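Local coordinates for putative host cell surface-exposed lipoprotein (Streptococcus phage TP-J34, PDB 4EQQ), which acts as a phage-encoded superinfection exclusion lipoprotein, present here as its ectodomain, which targets the tape measure protein and so probably blocks DNA injection by other phages, at residues A[38-43]-A[49-54]. Residues are numbered along the deposited sequence; the frame is centred on the assembly and turned at random.
Sequences SQLVSF and DASDYA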
# COMPACT_ATOMS: atom_id res chain seq x y z
N SER A 38 9.52 7.28 7.53
CA SER A 38 9.96 7.96 6.32
C SER A 38 8.79 8.75 5.69
O SER A 38 8.97 9.91 5.34
CB SER A 38 10.53 6.94 5.34
OG SER A 38 10.86 7.57 4.11
N GLN A 39 7.58 8.16 5.62
CA GLN A 39 6.39 8.82 5.07
C GLN A 39 6.08 10.15 5.80
O GLN A 39 5.85 11.17 5.13
CB GLN A 39 5.18 7.89 5.15
CG GLN A 39 3.88 8.51 4.63
CD GLN A 39 3.81 8.63 3.12
OE1 GLN A 39 4.51 7.94 2.38
NE2 GLN A 39 2.94 9.50 2.61
N LEU A 40 6.05 10.13 7.15
CA LEU A 40 5.74 11.32 7.95
C LEU A 40 6.71 12.48 7.72
O LEU A 40 6.30 13.64 7.74
CB LEU A 40 5.61 10.99 9.45
CG LEU A 40 4.45 10.06 9.85
CD1 LEU A 40 4.67 9.50 11.26
CD2 LEU A 40 3.06 10.77 9.76
N VAL A 41 7.98 12.16 7.51
CA VAL A 41 9.01 13.17 7.23
C VAL A 41 8.96 13.60 5.75
O VAL A 41 8.85 14.78 5.46
CB VAL A 41 10.43 12.66 7.64
CG1 VAL A 41 11.53 13.61 7.16
CG2 VAL A 41 10.53 12.45 9.14
N SER A 42 9.04 12.64 4.83
CA SER A 42 9.12 12.88 3.39
C SER A 42 7.86 13.50 2.76
O SER A 42 7.97 14.40 1.93
CB SER A 42 9.55 11.61 2.66
OG SER A 42 9.84 11.85 1.30
N PHE A 43 6.68 13.01 3.13
CA PHE A 43 5.45 13.55 2.56
C PHE A 43 4.82 14.65 3.40
O PHE A 43 4.55 15.73 2.89
CB PHE A 43 4.43 12.44 2.28
CG PHE A 43 3.18 12.93 1.57
CD1 PHE A 43 3.18 13.16 0.20
CD2 PHE A 43 2.02 13.22 2.29
CE1 PHE A 43 2.04 13.66 -0.44
CE2 PHE A 43 0.88 13.72 1.64
CZ PHE A 43 0.89 13.92 0.28
N ASP A 49 11.99 14.11 14.89
CA ASP A 49 11.54 13.83 16.26
C ASP A 49 10.03 13.55 16.35
O ASP A 49 9.64 12.64 17.08
CB ASP A 49 11.94 14.97 17.21
CG ASP A 49 13.43 15.04 17.51
OD1 ASP A 49 14.14 14.03 17.28
OD2 ASP A 49 13.88 16.07 18.03
N ALA A 50 9.19 14.34 15.66
CA ALA A 50 7.72 14.15 15.68
C ALA A 50 7.37 12.80 15.02
O ALA A 50 6.48 12.09 15.49
CB ALA A 50 7.04 15.29 14.93
N SER A 51 8.08 12.45 13.93
CA SER A 51 7.85 11.19 13.21
C SER A 51 8.28 10.01 14.08
O SER A 51 7.52 9.06 14.19
CB SER A 51 8.58 11.19 11.88
OG SER A 51 8.35 9.96 11.21
N ASP A 52 9.47 10.09 14.70
CA ASP A 52 9.99 9.08 15.63
C ASP A 52 9.03 8.88 16.81
O ASP A 52 8.78 7.75 17.20
CB ASP A 52 11.40 9.45 16.15
CG ASP A 52 12.50 9.40 15.10
OD1 ASP A 52 12.25 8.89 13.97
OD2 ASP A 52 13.59 9.92 15.39
N TYR A 53 8.45 9.97 17.33
CA TYR A 53 7.46 9.87 18.41
C TYR A 53 6.19 9.17 17.91
O TYR A 53 5.70 8.25 18.57
CB TYR A 53 7.10 11.27 18.95
CG TYR A 53 6.00 11.23 20.00
CD1 TYR A 53 6.31 10.95 21.33
CD2 TYR A 53 4.67 11.44 19.66
CE1 TYR A 53 5.30 10.89 22.30
CE2 TYR A 53 3.66 11.36 20.61
CZ TYR A 53 3.98 11.10 21.94
OH TYR A 53 3.00 11.07 22.89
N ALA A 54 5.64 9.63 16.77
CA ALA A 54 4.41 9.06 16.20
C ALA A 54 4.49 7.55 15.90
O ALA A 54 3.56 6.82 16.23
CB ALA A 54 3.98 9.84 14.96
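Ser51 packs against both Leu40 and Val41, with its side chain directed at helix 33-42. CA of Leu40 and CA of Ser51 are 5.7 Å apart, the closest pair of CA atoms between the segments. The small serine permits this closeness. Its OG is anti to the backbone N (chi1 180°) and comes to 3.4 Å from CB of Leu40. The hydroxyl is buried, but it is hydrogen-bonded to O of Arg37, one turn before Val41 on the facing helix. That bond ties the two helices together, although none joins segments 38-43 and 49-54 directly. The CB of Ser51 meets the CG2 branch of Val41 at 3.6 Å. Val41 has CG1 anti to its own N, which leaves CG2 as the methyl that reaches Ser51. Leu40 lies on the other flank of the serine. Its CD1 reaches CB of Ala54 at 3.8 Å, one turn further along helix 48-57. The same CD1 lies 3.7 Å from OG of Ser51, so this methyl packs against both small residues. Leu40 and Ala54 are buried, while Val41 is partly exposed at the border of the contact.

Asp52 of helix 48-57 forms a salt bridge to Arg37, a further link between the helices. On the far side of helix 33-42, Ser38 and Ser42 bond to Asp75 of the second subunit.

The short segments run nearly antiparallel, at 152° with axes 8.8 Å apart. Together they form a close-packed helical hairpin, joined by a short connection that ends where helix 48-57 begins. Helix 13-28 packs beside it. Both segments lie in the first of two stretches matching the Host cell surface-exposed lipoprotein family, and the hairpin is consistent with the helix-turn-helix (HTH) fold reported for the ectodomain.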